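Local coordinates for SusD homolog (Bacteroides ovatus, PDB 4F53), which probably binds host mucin O-glycans at the bacterial surface, as a SusD-family outer membrane lipoprotein with a TPR-like helical fold, at residues C269-Y274 / A281-S286; D276-A281 / E380-S385; T412-A417 / I430-W435. All coordinates share one frame; numbering follows the deposited sequence.

How the contacts relate
Three buried contacts lie on the same side of the chain's centre, where short helices and loops of the SusD-family fold gather round helix 423-438. Contacts 1 and 2 have centres about 10 Å apart, share A281 and helix 279-282, and their segments alternate along the chain. Contact 3 opens only after both have closed; its centre is about 13 Å from that of contact 2 and about 15 Å from that of contact 1. Helix 423-438 of contact 3 follows helix 379-383 of contact 2. Backbone hydrogen bonds, probably D276 N to M271 O and A417 N to S385 O, tie contact 2 to contacts 1 and 3, so the six segments pack as neighbours.

Contact 1: residues C269-Y274 / A281-S286; sequences CYMNAY and AYYDKS
Y282, at the end of helix 279-282, meets M271 through CD2 and CE2 of its ring. M271 was built as selenomethionine, and its CE methyl sits 3.7 Å from Y282 CD2, with the two side chains crossing at roughly a right angle. The selenium stands 5.0 Å from the Y282 ring centroid, 64° off the ring normal, an oblique Met-aromatic contact. A bend at chi3 (76°) turns the M271 methyl toward this ring. The Y282 hydroxyl goes on to the carbonyl of I436, and its ring stacks on F439.

Here the chain doubles back on itself: helix 265-273 and the short helix 279-282 are joined by a tight connection, and M271 reaches from the first to the tyrosines at the end of the second in this helix-rich, TPR-like fold.

At Y283 the backbone leaves helical geometry for an extended course. With chi1 at 42°, CG lies between the backbone N and the carbonyl carbon, and the OH at the ring's end reaches M271, 3.4 Å from SE and 3.5 Å from CB. This second Met-aromatic contact is oblique too, and the buried Y283 OH has no polar partner in the model. With an alanine here, M271 would probably lose the wall on one side of its selenium, and a gap would open beside helix 265-273. Beyond Y283 the extended chain pairs through D284 with C323 and through S286 with S301.

Contact 2: residues D276-A281 / E380-S385; sequences DPRREA and ENYLAS
D276 and Y382 mark the closest approach of the two backbones, with their CA atoms 7.2 Å apart. On one side D276 opens a type I turn that closes at R279 and runs into the short helix 279-282; on the other Y382 rides on helix 379-383. The carbonyl of D276 holds the turn, taking R279 N on one face of its plane and R279 NE, at 2.8 Å from D276 O, on the opposite face.

From Y382 the ring extends across with CG trans to the backbone N (chi1 -176°), which carries the hydroxyl to the D276 carboxylate. Y382 OH, which is also bonded by Q433 NE2 of helix 423-438, donates weakly to D276 OD2 (2.8 Å), though its one proton has another acceptor within reach. R278 NH2 lies 3.0 Å from the same Y382 OH, which sits near the guanidinium plane at its edge, while guanidinium and ring planes stand 85° apart.

The D276 side chain makes an Asx turn and a capping bond: its OD1 accepts R278 N at 2.9 Å, on the anti side and tilted from the carboxylate plane. R278 then grips the same carboxylate side-on, NE to OD1 at 2.8 Å with an almost straight N-H (179°) and NH2 to OD2 at 2.7 Å, both oxygens using their syn lone pairs. Such a buried salt bridge probably keeps the carboxylate ionised and fixes its rotation, edge to edge with the guanidinium.

P277 adds an apolar touch, its CD 4.0 Å from Y382 CD1. Q433 also takes R278 NH2, S369 takes R278 NH1, and the Y382 ring meets F370 of helix 358-372.

Contact 3: residues T412-A417 / I430-W435; sequences TNVTVA and IITQKW
V414 and T432 point their side chains at each other tip to tip, V414 CG1 standing 4.0 Å from T432 OG1 and 4.1 Å from T432 CG2. Two residues on in the loop and one on in the helix, V416 and Q433 cross at about a right angle: the V416 CG2 methyl comes 3.7 Å from Q433 NE2. No direct hydrogen bond spans the contact. A water does so instead, accepting from Q433 NE2 at 3.0 Å and donating weakly to T415 O, also at 3.0 Å.

What sets these groups lies a shell further out. T432 OG1, beside its own backbone N (chi1 -61°), bonds back to the carbonyl of E428 one turn earlier, so V414 meets a hydroxyl already engaged, and the E428 carboxylate bonds T412 OG1. The Q433 chain bends at chi2 (-62°), bringing its amide to the loop, with NE2 already held by the hydroxyl of Y382. On the loop side, V414 O accepts from the hydroxyl of Y274, and Q429, one turn before Q433, reaches the carbonyls of T415 and A417.

Just upstream, T412 OG1 accepts V414 N at 3.2 Å with an N-H...O angle of 167°. This is an ST turn, here shaping an irregular loop that lies along helix 423-438 in the SusD-family fold.

Contact 1: residues C269-Y274 / A281-S286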
loop_
_atom_site.group_PDB
_atom_site.type_symbol
_atom_site.label_atom_id
_atom_site.label_comp_id
_atom_site.label_asym_id
_atom_site.label_seq_id
_atom_site.Cartn_x
_atom_site.Cartn_y
_atom_site.Cartn_z
ATOM N N CYS A 269 2.671 -8.515 -16.772
ATOM C CA CYS A 269 3.728 -8.117 -17.715
ATOM C C CYS A 269 5.132 -8.308 -17.102
ATOM O O CYS A 269 5.993 -8.908 -17.738
ATOM C CB CYS A 269 3.529 -6.685 -18.189
ATOM S SG CYS A 269 2.294 -6.523 -19.494
ATOM N N TYR A 270 5.343 -7.813 -15.873
ATOM C CA TYR A 270 6.625 -7.952 -15.180
ATOM C C TYR A 270 6.909 -9.396 -14.801
ATOM O O TYR A 270 8.002 -9.883 -15.029
ATOM C CB TYR A 270 6.657 -7.097 -13.894
ATOM C CG TYR A 270 6.932 -5.627 -14.136
ATOM C CD1 TYR A 270 8.232 -5.159 -14.291
ATOM C CD2 TYR A 270 5.895 -4.695 -14.152
ATOM C CE1 TYR A 270 8.495 -3.806 -14.500
ATOM C CE2 TYR A 270 6.147 -3.334 -14.350
ATOM C CZ TYR A 270 7.451 -2.899 -14.530
ATOM O OH TYR A 270 7.734 -1.579 -14.689
HETATM N N MSE A 271 5.901 -10.081 -14.231
HETATM C CA MSE A 271 6.076 -11.425 -13.689
HETATM C C MSE A 271 6.203 -12.473 -14.766
HETATM O O MSE A 271 6.973 -13.404 -14.564
HETATM C CB MSE A 271 5.001 -11.732 -12.661
HETATM C CG MSE A 271 5.159 -10.829 -11.441
HETATM SE SE MSE A 271 3.816 -11.151 -10.113
HETATM C CE MSE A 271 4.524 -12.756 -9.418
ATOM N N ASN A 272 5.580 -12.273 -15.938
ATOM C CA ASN A 272 5.772 -13.164 -17.101
ATOM C C ASN A 272 7.173 -12.965 -17.673
ATOM O O ASN A 272 7.855 -13.944 -17.904
ATOM C CB ASN A 272 4.705 -12.938 -18.197
ATOM C CG ASN A 272 3.385 -13.573 -17.850
ATOM O OD1 ASN A 272 3.307 -14.475 -17.034
ATOM N ND2 ASN A 272 2.324 -13.161 -18.485
ATOM N N ALA A 273 7.639 -11.694 -17.822
ATOM C CA ALA A 273 8.979 -11.389 -18.352
ATOM C C ALA A 273 10.070 -12.027 -17.497
ATOM O O ALA A 273 11.090 -12.459 -18.029
ATOM C CB ALA A 273 9.187 -9.895 -18.406
ATOM N N TYR A 274 9.854 -12.077 -16.165
ATOM C CA TYR A 274 10.841 -12.646 -15.249
ATOM C C TYR A 274 10.620 -14.139 -14.986
ATOM O O TYR A 274 11.354 -14.699 -14.166
ATOM C CB TYR A 274 10.838 -11.870 -13.915
ATOM C CG TYR A 274 11.054 -10.378 -14.057
ATOM C CD1 TYR A 274 11.793 -9.854 -15.120
ATOM C CD2 TYR A 274 10.579 -9.493 -13.099
ATOM C CE1 TYR A 274 11.958 -8.480 -15.276
ATOM C CE2 TYR A 274 10.788 -8.123 -13.214
ATOM C CZ TYR A 274 11.464 -7.616 -14.313
ATOM O OH TYR A 274 11.681 -6.256 -14.404
ATOM N N ALA A 281 1.809 -18.462 -6.807
ATOM C CA ALA A 281 1.426 -18.193 -5.425
ATOM C C ALA A 281 0.379 -17.072 -5.333
ATOM O O ALA A 281 -0.433 -17.076 -4.418
ATOM C CB ALA A 281 2.646 -17.855 -4.584
ATOM N N TYR A 282 0.385 -16.126 -6.280
ATOM C CA TYR A 282 -0.466 -14.922 -6.273
ATOM C C TYR A 282 -1.780 -15.074 -7.003
ATOM O O TYR A 282 -2.796 -14.539 -6.559
ATOM C CB TYR A 282 0.271 -13.749 -6.945
ATOM C CG TYR A 282 1.444 -13.160 -6.201
ATOM C CD1 TYR A 282 1.855 -13.682 -4.973
ATOM C CD2 TYR A 282 2.111 -12.043 -6.689
ATOM C CE1 TYR A 282 2.881 -13.086 -4.242
ATOM C CE2 TYR A 282 3.146 -11.448 -5.969
ATOM C CZ TYR A 282 3.531 -11.980 -4.752
ATOM O OH TYR A 282 4.556 -11.422 -4.046
ATOM N N TYR A 283 -1.756 -15.707 -8.179
ATOM C CA TYR A 283 -2.969 -15.738 -8.961
ATOM C C TYR A 283 -3.035 -16.943 -9.869
ATOM O O TYR A 283 -2.106 -17.734 -9.924
ATOM C CB TYR A 283 -3.098 -14.417 -9.782
ATOM C CG TYR A 283 -1.821 -13.913 -10.434
ATOM C CD1 TYR A 283 -1.299 -14.533 -11.566
ATOM C CD2 TYR A 283 -1.152 -12.795 -9.935
ATOM C CE1 TYR A 283 -0.133 -14.069 -12.172
ATOM C CE2 TYR A 283 0.026 -12.338 -10.519
ATOM C CZ TYR A 283 0.517 -12.964 -11.651
ATOM O OH TYR A 283 1.620 -12.471 -12.289
ATOM N N ASP A 284 -4.153 -17.069 -10.598
ATOM C CA ASP A 284 -4.399 -18.174 -11.505
ATOM C C ASP A 284 -4.290 -17.756 -12.954
ATOM O O ASP A 284 -4.319 -16.575 -13.272
ATOM C CB ASP A 284 -5.811 -18.733 -11.257
ATOM C CG ASP A 284 -5.952 -19.584 -10.009
ATOM O OD1 ASP A 284 -5.123 -20.481 -9.815
ATOM O OD2 ASP A 284 -6.970 -19.437 -9.306
ATOM N N LYS A 285 -4.216 -18.746 -13.847
ATOM C CA LYS A 285 -4.248 -18.499 -15.281
ATOM C C LYS A 285 -5.674 -18.048 -15.651
ATOM O O LYS A 285 -6.633 -18.223 -14.877
ATOM C CB LYS A 285 -3.811 -19.741 -16.071
ATOM C CG LYS A 285 -2.353 -20.107 -15.812
ATOM C CD LYS A 285 -1.793 -20.977 -16.901
ATOM C CE LYS A 285 -0.416 -21.470 -16.532
ATOM N NZ LYS A 285 0.106 -22.432 -17.534
ATOM N N SER A 286 -5.784 -17.398 -16.791
ATOM C CA SER A 286 -7.037 -16.877 -17.335
ATOM C C SER A 286 -8.074 -18.005 -17.545
ATOM O O SER A 286 -7.704 -19.169 -17.660
ATOM C CB SER A 286 -6.753 -16.153 -18.644
ATOM O OG SER A 286 -6.166 -17.047 -19.575
#

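Contact 2: residues D276-A281 / E380-S385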
loop_
_atom_site.group_PDB
_atom_site.type_symbol
_atom_site.label_atom_id
_atom_site.label_comp_id
_atom_site.label_asym_id
_atom_site.label_seq_id
_atom_site.Cartn_x
_atom_site.Cartn_y
_atom_site.Cartn_z
ATOM N N ASP A 276 8.478 -15.491 -13.231
ATOM C CA ASP A 276 8.380 -15.469 -11.788
ATOM C C ASP A 276 7.570 -16.652 -11.230
ATOM O O ASP A 276 6.383 -16.803 -11.554
ATOM C CB ASP A 276 7.790 -14.133 -11.350
ATOM C CG ASP A 276 8.173 -13.702 -9.956
ATOM O OD1 ASP A 276 8.054 -14.525 -9.029
ATOM O OD2 ASP A 276 8.551 -12.534 -9.785
ATOM N N PRO A 277 8.197 -17.477 -10.354
ATOM C CA PRO A 277 7.443 -18.582 -9.714
ATOM C C PRO A 277 6.424 -18.100 -8.669
ATOM O O PRO A 277 5.637 -18.906 -8.194
ATOM C CB PRO A 277 8.532 -19.457 -9.068
ATOM C CG PRO A 277 9.671 -18.579 -8.882
ATOM C CD PRO A 277 9.608 -17.455 -9.910
ATOM N N ARG A 278 6.395 -16.809 -8.339
ATOM C CA ARG A 278 5.374 -16.269 -7.421
ATOM C C ARG A 278 4.066 -16.089 -8.159
ATOM O O ARG A 278 3.075 -15.792 -7.522
ATOM C CB ARG A 278 5.804 -14.950 -6.758
ATOM C CG ARG A 278 6.945 -15.132 -5.770
ATOM C CD ARG A 278 7.539 -13.811 -5.423
ATOM N NE ARG A 278 8.321 -13.277 -6.536
ATOM C CZ ARG A 278 9.145 -12.251 -6.421
ATOM N NH1 ARG A 278 9.309 -11.656 -5.252
ATOM N NH2 ARG A 278 9.834 -11.827 -7.470
ATOM N N ARG A 279 4.036 -16.292 -9.492
ATOM C CA ARG A 279 2.780 -16.197 -10.266
ATOM C C ARG A 279 1.759 -17.178 -9.731
ATOM O O ARG A 279 0.640 -16.757 -9.406
ATOM C CB ARG A 279 2.983 -16.419 -11.771
ATOM C CG ARG A 279 3.524 -15.162 -12.452
ATOM C CD ARG A 279 3.930 -15.442 -13.896
ATOM N NE ARG A 279 4.906 -16.534 -13.961
ATOM C CZ ARG A 279 5.337 -17.088 -15.089
ATOM N NH1 ARG A 279 4.877 -16.668 -16.261
ATOM N NH2 ARG A 279 6.225 -18.069 -15.053
ATOM N N GLU A 280 2.183 -18.457 -9.546
ATOM C CA GLU A 280 1.346 -19.522 -9.008
ATOM C C GLU A 280 1.001 -19.247 -7.539
ATOM O O GLU A 280 -0.039 -19.698 -7.090
ATOM C CB GLU A 280 1.979 -20.925 -9.206
ATOM C CG GLU A 280 3.277 -21.178 -8.437
ATOM C CD GLU A 280 4.382 -22.034 -9.058
ATOM O OE1 GLU A 280 4.054 -23.002 -9.787
ATOM O OE2 GLU A 280 5.575 -21.784 -8.746
ATOM N N ALA A 281 1.809 -18.462 -6.807
ATOM C CA ALA A 281 1.426 -18.193 -5.425
ATOM C C ALA A 281 0.379 -17.072 -5.333
ATOM O O ALA A 281 -0.433 -17.076 -4.418
ATOM C CB ALA A 281 2.646 -17.855 -4.584
ATOM N N GLU A 380 17.918 -18.925 -7.052
ATOM C CA GLU A 380 19.225 -18.667 -7.668
ATOM C C GLU A 380 19.085 -18.437 -9.180
ATOM O O GLU A 380 19.759 -17.562 -9.713
ATOM C CB GLU A 380 20.222 -19.800 -7.371
ATOM C CG GLU A 380 20.384 -20.126 -5.888
ATOM C CD GLU A 380 19.404 -21.129 -5.282
ATOM O OE1 GLU A 380 18.526 -21.663 -6.007
ATOM O OE2 GLU A 380 19.524 -21.378 -4.059
ATOM N N ASN A 381 18.195 -19.170 -9.859
ATOM C CA ASN A 381 17.963 -18.962 -11.295
ATOM C C ASN A 381 17.195 -17.675 -11.498
ATOM O O ASN A 381 17.457 -16.961 -12.454
ATOM C CB ASN A 381 17.231 -20.136 -11.973
ATOM C CG ASN A 381 17.981 -21.438 -11.944
ATOM O OD1 ASN A 381 19.160 -21.528 -12.313
ATOM N ND2 ASN A 381 17.295 -22.489 -11.534
ATOM N N TYR A 382 16.260 -17.368 -10.605
ATOM C CA TYR A 382 15.480 -16.137 -10.691
ATOM C C TYR A 382 16.402 -14.921 -10.533
ATOM O O TYR A 382 16.318 -13.995 -11.341
ATOM C CB TYR A 382 14.353 -16.120 -9.659
ATOM C CG TYR A 382 13.476 -14.890 -9.787
ATOM C CD1 TYR A 382 12.460 -14.827 -10.742
ATOM C CD2 TYR A 382 13.673 -13.775 -8.966
ATOM C CE1 TYR A 382 11.662 -13.690 -10.873
ATOM C CE2 TYR A 382 12.862 -12.646 -9.068
ATOM C CZ TYR A 382 11.861 -12.603 -10.027
ATOM O OH TYR A 382 11.083 -11.463 -10.150
ATOM N N LEU A 383 17.319 -14.951 -9.534
ATOM C CA LEU A 383 18.283 -13.882 -9.236
ATOM C C LEU A 383 19.207 -13.567 -10.425
ATOM O O LEU A 383 19.659 -12.436 -10.549
ATOM C CB LEU A 383 19.126 -14.251 -8.003
ATOM C CG LEU A 383 18.394 -14.219 -6.631
ATOM C CD1 LEU A 383 19.289 -14.772 -5.516
ATOM C CD2 LEU A 383 17.926 -12.823 -6.283
ATOM N N ALA A 384 19.446 -14.534 -11.310
ATOM C CA ALA A 384 20.296 -14.400 -12.499
ATOM C C ALA A 384 19.495 -14.033 -13.766
ATOM O O ALA A 384 20.085 -13.817 -14.820
ATOM C CB ALA A 384 21.049 -15.709 -12.728
ATOM N N SER A 385 18.173 -13.973 -13.668
ATOM C CA SER A 385 17.244 -13.697 -14.773
ATOM C C SER A 385 17.512 -12.318 -15.402
ATOM O O SER A 385 17.700 -11.327 -14.679
ATOM C CB SER A 385 15.790 -13.805 -14.288
ATOM O OG SER A 385 14.840 -13.248 -15.187
#

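Contact 3: residues T412-A417 / I430-W435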
loop_
_atom_site.group_PDB
_atom_site.type_symbol
_atom_site.label_atom_id
_atom_site.label_comp_id
_atom_site.label_asym_id
_atom_site.label_seq_id
_atom_site.Cartn_x
_atom_site.Cartn_y
_atom_site.Cartn_z
ATOM N N THR A 412 10.206 0.212 -20.006
ATOM C CA THR A 412 11.265 -0.019 -19.007
ATOM C C THR A 412 12.201 -1.114 -19.484
ATOM O O THR A 412 11.756 -2.040 -20.155
ATOM C CB THR A 412 10.676 -0.385 -17.595
ATOM O OG1 THR A 412 11.764 -0.550 -16.710
ATOM C CG2 THR A 412 9.905 -1.723 -17.574
ATOM N N ASN A 413 13.456 -1.068 -19.050
ATOM C CA ASN A 413 14.445 -2.106 -19.369
ATOM C C ASN A 413 14.886 -2.839 -18.099
ATOM O O ASN A 413 15.834 -3.632 -18.150
ATOM C CB ASN A 413 15.665 -1.512 -20.088
ATOM C CG ASN A 413 15.642 -1.720 -21.579
ATOM O OD1 ASN A 413 15.531 -2.851 -22.078
ATOM N ND2 ASN A 413 15.756 -0.627 -22.325
ATOM N N VAL A 414 14.170 -2.597 -16.969
ATOM C CA VAL A 414 14.473 -3.188 -15.666
ATOM C C VAL A 414 14.310 -4.720 -15.734
ATOM O O VAL A 414 13.340 -5.244 -16.292
ATOM C CB VAL A 414 13.647 -2.551 -14.488
ATOM C CG1 VAL A 414 12.170 -2.954 -14.519
ATOM C CG2 VAL A 414 14.260 -2.877 -13.128
ATOM N N THR A 415 15.293 -5.419 -15.186
ATOM C CA THR A 415 15.269 -6.860 -15.084
ATOM C C THR A 415 15.718 -7.231 -13.659
ATOM O O THR A 415 15.878 -6.341 -12.813
ATOM C CB THR A 415 16.005 -7.556 -16.235
ATOM O OG1 THR A 415 15.699 -8.958 -16.118
ATOM C CG2 THR A 415 17.525 -7.281 -16.248
ATOM N N VAL A 416 15.829 -8.543 -13.376
ATOM C CA VAL A 416 16.123 -9.058 -12.045
ATOM C C VAL A 416 17.620 -8.977 -11.687
ATOM O O VAL A 416 17.946 -8.382 -10.655
ATOM C CB VAL A 416 15.584 -10.498 -11.846
ATOM C CG1 VAL A 416 15.762 -10.949 -10.395
ATOM C CG2 VAL A 416 14.121 -10.597 -12.274
ATOM N N ALA A 417 18.501 -9.619 -12.500
ATOM C CA ALA A 417 19.949 -9.708 -12.232
ATOM C C ALA A 417 20.514 -8.331 -11.839
ATOM O O ALA A 417 20.403 -7.371 -12.608
ATOM C CB ALA A 417 20.685 -10.296 -13.425
ATOM N N ILE A 430 15.462 -2.235 -7.180
ATOM C CA ILE A 430 15.032 -2.409 -5.794
ATOM C C ILE A 430 13.504 -2.233 -5.656
ATOM O O ILE A 430 12.840 -3.069 -5.026
ATOM C CB ILE A 430 15.800 -1.424 -4.845
ATOM C CG1 ILE A 430 17.318 -1.772 -4.781
ATOM C CG2 ILE A 430 15.140 -1.346 -3.411
ATOM C CD1 ILE A 430 18.220 -0.654 -4.105
ATOM N N ILE A 431 12.967 -1.112 -6.196
ATOM C CA ILE A 431 11.563 -0.747 -6.060
ATOM C C ILE A 431 10.676 -1.676 -6.862
ATOM O O ILE A 431 9.611 -2.035 -6.371
ATOM C CB ILE A 431 11.333 0.777 -6.392
ATOM C CG1 ILE A 431 12.193 1.664 -5.453
ATOM C CG2 ILE A 431 9.839 1.194 -6.263
ATOM C CD1 ILE A 431 11.814 1.574 -3.899
ATOM N N THR A 432 11.110 -2.109 -8.045
ATOM C CA THR A 432 10.312 -3.031 -8.867
ATOM C C THR A 432 10.188 -4.366 -8.140
ATOM O O THR A 432 9.103 -4.932 -8.091
ATOM C CB THR A 432 10.925 -3.177 -10.274
ATOM O OG1 THR A 432 10.923 -1.884 -10.874
ATOM C CG2 THR A 432 10.156 -4.174 -11.165
ATOM N N GLN A 433 11.303 -4.859 -7.566
ATOM C CA GLN A 433 11.299 -6.120 -6.842
ATOM C C GLN A 433 10.532 -5.975 -5.530
ATOM O O GLN A 433 9.817 -6.886 -5.187
ATOM C CB GLN A 433 12.713 -6.674 -6.650
ATOM C CG GLN A 433 13.234 -7.307 -7.951
ATOM C CD GLN A 433 12.439 -8.495 -8.441
ATOM O OE1 GLN A 433 11.954 -9.343 -7.665
ATOM N NE2 GLN A 433 12.358 -8.622 -9.749
ATOM N N LYS A 434 10.597 -4.817 -4.853
ATOM C CA LYS A 434 9.778 -4.552 -3.656
ATOM C C LYS A 434 8.280 -4.571 -4.021
ATOM O O LYS A 434 7.466 -5.093 -3.276
ATOM C CB LYS A 434 10.161 -3.201 -3.020
ATOM C CG LYS A 434 9.449 -2.948 -1.683
ATOM C CD LYS A 434 10.089 -1.827 -0.881
ATOM C CE LYS A 434 9.483 -0.484 -1.123
ATOM N NZ LYS A 434 10.210 0.527 -0.346
ATOM N N TRP A 435 7.935 -3.994 -5.168
ATOM C CA TRP A 435 6.568 -3.911 -5.690
ATOM C C TRP A 435 5.987 -5.331 -5.950
ATOM O O TRP A 435 4.872 -5.595 -5.502
ATOM C CB TRP A 435 6.548 -3.040 -6.942
ATOM C CG TRP A 435 5.211 -2.899 -7.605
ATOM C CD1 TRP A 435 4.207 -2.044 -7.254
ATOM C CD2 TRP A 435 4.781 -3.559 -8.806
ATOM N NE1 TRP A 435 3.170 -2.131 -8.162
ATOM C CE2 TRP A 435 3.510 -3.034 -9.144
ATOM C CE3 TRP A 435 5.368 -4.522 -9.659
ATOM C CZ2 TRP A 435 2.809 -3.436 -10.300
ATOM C CZ3 TRP A 435 4.665 -4.929 -10.787
ATOM C CH2 TRP A 435 3.414 -4.367 -11.113
HETATM O O HOH W 1 13.249 -6.311 -11.445
#